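Local coordinates for protein succinate-semialdehyde dehydrogenase (Streptococcus pyogenes MGAS1882, PDB 4OGD) that catalyses, as a member of the aldehyde dehydrogenase family, the oxidation of succinic semialdehyde to succinate with NADP+ as cofactor, at residues Leu320-Asp323 / His324-Leu328; Ala348-Thr351 / Lys352-Ile356. One frame throughout, in Å; residues are numbered along the deposited sequence.

Interaction 1 of 2, residues Leu320-Asp323 / His324-Leu328; sequences LALD and HGAEL
Ala321 and Ala326 meet where a Schellman motif ends helix 308-323 and turns the chain into strand 327-330. Gly325, with its positive phi of 103°, is the C-prime residue, and two backbone bonds define the motif: Ala326 N to Ala321 O at 3.0 Å and Gly325 N to Leu322 O at 3.1 Å. The close-packed part centres on Ala321. Its carbonyl oxygen accepts from Ala326 N and also from His324 N, which approach from opposite faces of the carbonyl plane, and Asn354 ND2 is a further donor, so several bonds grip this one helix-end oxygen. Beside these bonds lies the apolar contact usual in a Schellman motif, Ala321 CB against Ala326 CB at 4.0 Å, with Ile347 and Ile356 packing on the buried Ala321.

The flanks are more open to solvent. Leu322 starts out pointing away from residues 324-328, but its CD2 branch turns back: this methyl touches the carbonyl oxygen Ala326 O at 3.5 Å and makes an apolar contact with Leu328 CB at 4.0 Å. Asp323 is exposed, and its carboxylate pairs through OD2 with Lys319, one turn earlier, rather than with the loop. His324, the first residue to leave helical backbone angles, is likewise exposed; besides its bond to Ala321 O, His324 N makes a weak one to Leu320 O.

Its imidazole lies back along the helix and also touches Pro355. Leu320 has CG anti to the backbone N (chi1 -174°), which carries CD1 to the imidazole at 3.5 Å from His324 CD2, while that same CD2, on the ring edge, points in plane at Leu320 O, 3.2 Å away.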
loop_
_atom_site.group_PDB
_atom_site.type_symbol
_atom_site.label_atom_id
_atom_site.label_comp_id
_atom_site.label_asym_id
_atom_site.label_seq_id
_atom_site.Cartn_x
_atom_site.Cartn_y
_atom_site.Cartn_z
ATOM N N LEU A 320 25.715 15.162 -20.816
ATOM C CA LEU A 320 26.238 14.003 -20.095
ATOM C C LEU A 320 26.273 12.779 -21.003
ATOM O O LEU A 320 27.246 12.024 -21.002
ATOM C CB LEU A 320 25.386 13.714 -18.854
ATOM C CG LEU A 320 25.911 12.603 -17.938
ATOM C CD1 LEU A 320 27.250 13.008 -17.330
ATOM C CD2 LEU A 320 24.908 12.254 -16.847
ATOM N N ALA A 321 25.209 12.584 -21.777
ATOM C CA ALA A 321 25.141 11.459 -22.705
ATOM C C ALA A 321 26.286 11.498 -23.708
ATOM O O ALA A 321 26.941 10.488 -23.950
ATOM C CB ALA A 321 23.806 11.447 -23.438
ATOM N N LEU A 322 26.504 12.666 -24.305
ATOM C CA LEU A 322 27.540 12.818 -25.321
ATOM C C LEU A 322 28.942 12.738 -24.724
ATOM O O LEU A 322 29.854 12.174 -25.343
ATOM C CB LEU A 322 27.354 14.135 -26.076
ATOM C CG LEU A 322 25.976 14.299 -26.718
ATOM C CD1 LEU A 322 25.846 15.659 -27.393
ATOM C CD2 LEU A 322 25.693 13.177 -27.713
ATOM N N ASP A 323 29.111 13.298 -23.528
ATOM C CA ASP A 323 30.401 13.262 -22.844
ATOM C C ASP A 323 30.802 11.832 -22.497
ATOM O O ASP A 323 31.985 11.536 -22.317
ATOM C CB ASP A 323 30.384 14.129 -21.581
ATOM C CG ASP A 323 30.413 15.619 -21.887
ATOM O OD1 ASP A 323 30.511 15.994 -23.072
ATOM O OD2 ASP A 323 30.351 16.418 -20.928
ATOM N N HIS A 324 29.817 10.944 -22.406
ATOM C CA HIS A 324 30.088 9.547 -22.096
ATOM C C HIS A 324 29.969 8.622 -23.303
ATOM O O HIS A 324 29.837 7.407 -23.146
ATOM C CB HIS A 324 29.201 9.071 -20.943
ATOM C CG HIS A 324 29.624 9.603 -19.611
ATOM N ND1 HIS A 324 30.391 8.871 -18.726
ATOM C CD2 HIS A 324 29.413 10.802 -19.020
ATOM C CE1 HIS A 324 30.620 9.593 -17.645
ATOM N NE2 HIS A 324 30.037 10.772 -17.797
ATOM N N GLY A 325 30.001 9.203 -24.501
ATOM C CA GLY A 325 30.170 8.435 -25.726
ATOM C C GLY A 325 28.953 8.182 -26.601
ATOM O O GLY A 325 29.034 7.434 -27.574
ATOM N N ALA A 326 27.821 8.792 -26.268
ATOM C CA ALA A 326 26.622 8.611 -27.073
ATOM C C ALA A 326 26.733 9.377 -28.386
ATOM O O ALA A 326 27.516 10.324 -28.498
ATOM C CB ALA A 326 25.383 9.058 -26.297
ATOM N N GLU A 327 25.938 8.976 -29.370
ATOM C CA GLU A 327 25.939 9.640 -30.668
ATOM C C GLU A 327 24.805 10.654 -30.767
ATOM O O GLU A 327 23.653 10.330 -30.465
ATOM C CB GLU A 327 25.812 8.615 -31.802
ATOM C CG GLU A 327 25.692 9.260 -33.181
ATOM C CD GLU A 327 25.449 8.261 -34.297
ATOM O OE1 GLU A 327 25.231 7.062 -34.008
ATOM O OE2 GLU A 327 25.479 8.677 -35.475
ATOM N N LEU A 328 25.130 11.878 -31.185
ATOM C CA LEU A 328 24.100 12.870 -31.479
ATOM C C LEU A 328 23.559 12.621 -32.877
ATOM O O LEU A 328 24.231 12.886 -33.878
ATOM C CB LEU A 328 24.632 14.301 -31.349
ATOM C CG LEU A 328 23.579 15.406 -31.535
ATOM C CD1 LEU A 328 22.479 15.309 -30.484
ATOM C CD2 LEU A 328 24.213 16.786 -31.490
#

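Interaction 2 of 2, residues Ala348-Thr351 / Lys352-Ile356; sequences AGLT and KDNPI
Thr351 to Asn354 form a type I beta turn, closed by Asn354 N donating to Thr351 O at 2.9 Å. Over the turn, Thr351 and Asp353 bring their side chains together. Thr351 OG1 sits between its own backbone N and carbonyl carbon (chi1 62°) and donates to Asp353 OD2; at 2.4 Å this bond is suspiciously short, and its exact length is doubtful. Both residues are exposed, as is Lys352, whose extended chain touches Tyr358.

Asn354 is buried and works in two directions. Its CG stands anti to the backbone N (chi1 -169°), which sets the amide with OD1 facing the Ile356 N-H; OD1 accepts from Ile356 N at 3.1 Å, while ND2 donates to Ala321 O of the neighbouring helix end and to a water 2.9 Å away. That water also donates a hydrogen bond to Gly349 O at 2.8 Å and accepts from Thr351 N, tying the approach to the turn to its last residue. Leu350 CD2 lies over one face of the Asn354 amide, 3.6 Å from ND2, and reaches Ile356 CB at 3.9 Å, with Tyr369 of strand 365-371 also touching the leucine. The outcome is a type I beta turn and an Asx turn that share Asn354, the Asx turn lying at the start of the 3-10 segment that begins at Pro355.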
loop_
_atom_site.group_PDB
_atom_site.type_symbol
_atom_site.label_atom_id
_atom_site.label_comp_id
_atom_site.label_asym_id
_atom_site.label_seq_id
_atom_site.Cartn_x
_atom_site.Cartn_y
_atom_site.Cartn_z
ATOM N N ALA A 348 21.755 8.168 -29.690
ATOM C CA ALA A 348 21.859 6.724 -29.820
ATOM C C ALA A 348 23.216 6.300 -29.274
ATOM O O ALA A 348 23.941 7.117 -28.705
ATOM C CB ALA A 348 21.692 6.304 -31.277
ATOM N N GLY A 349 23.558 5.026 -29.431
ATOM C CA GLY A 349 24.837 4.527 -28.956
ATOM C C GLY A 349 25.071 4.624 -27.455
ATOM O O GLY A 349 26.207 4.805 -27.016
ATOM N N LEU A 350 24.008 4.511 -26.662
ATOM C CA LEU A 350 24.169 4.454 -25.217
ATOM C C LEU A 350 24.673 3.072 -24.806
ATOM O O LEU A 350 24.080 2.056 -25.167
ATOM C CB LEU A 350 22.844 4.757 -24.505
ATOM C CG LEU A 350 22.311 6.191 -24.627
ATOM C CD1 LEU A 350 20.827 6.242 -24.281
ATOM C CD2 LEU A 350 23.085 7.148 -23.732
ATOM N N THR A 351 25.770 3.042 -24.056
ATOM C CA THR A 351 26.266 1.806 -23.465
ATOM C C THR A 351 25.968 1.809 -21.970
ATOM O O THR A 351 25.620 2.846 -21.398
ATOM C CB THR A 351 27.785 1.630 -23.707
ATOM O OG1 THR A 351 28.502 2.701 -23.080
ATOM C CG2 THR A 351 28.083 1.640 -25.189
ATOM N N LYS A 352 26.117 0.656 -21.332
ATOM C CA LYS A 352 25.724 0.516 -19.930
ATOM C C LYS A 352 26.539 1.360 -18.958
ATOM O O LYS A 352 26.072 1.677 -17.861
ATOM C CB LYS A 352 25.758 -0.946 -19.513
ATOM C CG LYS A 352 24.679 -1.770 -20.156
ATOM C CD LYS A 352 24.780 -3.200 -19.692
ATOM C CE LYS A 352 23.786 -4.077 -20.404
ATOM N NZ LYS A 352 23.951 -5.496 -19.976
ATOM N N ASP A 353 27.750 1.728 -19.357
ATOM C CA ASP A 353 28.601 2.557 -18.514
ATOM C C ASP A 353 28.301 4.037 -18.701
ATOM O O ASP A 353 28.882 4.885 -18.024
ATOM C CB ASP A 353 30.070 2.272 -18.812
ATOM C CG ASP A 353 30.314 2.003 -20.275
ATOM O OD1 ASP A 353 30.982 0.991 -20.586
ATOM O OD2 ASP A 353 29.828 2.792 -21.115
ATOM N N ASN A 354 27.385 4.338 -19.622
ATOM C CA ASN A 354 26.906 5.702 -19.825
ATOM C C ASN A 354 25.737 5.926 -18.872
ATOM O O ASN A 354 24.754 5.194 -18.924
ATOM C CB ASN A 354 26.457 5.878 -21.280
ATOM C CG ASN A 354 26.187 7.328 -21.650
ATOM O OD1 ASN A 354 25.626 8.089 -20.866
ATOM N ND2 ASN A 354 26.578 7.711 -22.862
ATOM N N PRO A 355 25.842 6.926 -17.986
ATOM C CA PRO A 355 24.798 7.145 -16.976
ATOM C C PRO A 355 23.408 7.301 -17.590
ATOM O O PRO A 355 22.423 6.843 -17.005
ATOM C CB PRO A 355 25.225 8.458 -16.320
ATOM C CG PRO A 355 26.700 8.497 -16.500
ATOM C CD PRO A 355 26.962 7.873 -17.841
ATOM N N ILE A 356 23.337 7.922 -18.763
ATOM C CA ILE A 356 22.054 8.183 -19.415
ATOM C C ILE A 356 21.350 6.889 -19.897
ATOM O O ILE A 356 20.133 6.869 -20.092
ATOM C CB ILE A 356 22.218 9.268 -20.526
ATOM C CG1 ILE A 356 22.659 10.593 -19.892
ATOM C CG2 ILE A 356 20.935 9.481 -21.318
ATOM C CD1 ILE A 356 21.687 11.128 -18.825
HETATM O O HOH W 1 27.522 5.556 -24.622
#

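Interaction 1 precedes interaction 2 along the chain, yet their centres are only about 8 Å apart. Strand 327-330, which begins within interaction 1, is the outermost strand of a seven-stranded mixed sheet and runs antiparallel to strand 345-348, whose end opens interaction 2; a probable hydrogen bond from Glu327 N to Ala348 O (2.8 Å) joins them. The loop of residues 349-356 then folds back against the end of helix 308-323, where Pro355 and Ile356 pack on Leu320. Helix end, edge strand, its neighbour 345-348 and the loop thus form one unit at the rim of this sheet, which probably belongs to the catalytic domain, as in other aldehyde dehydrogenases.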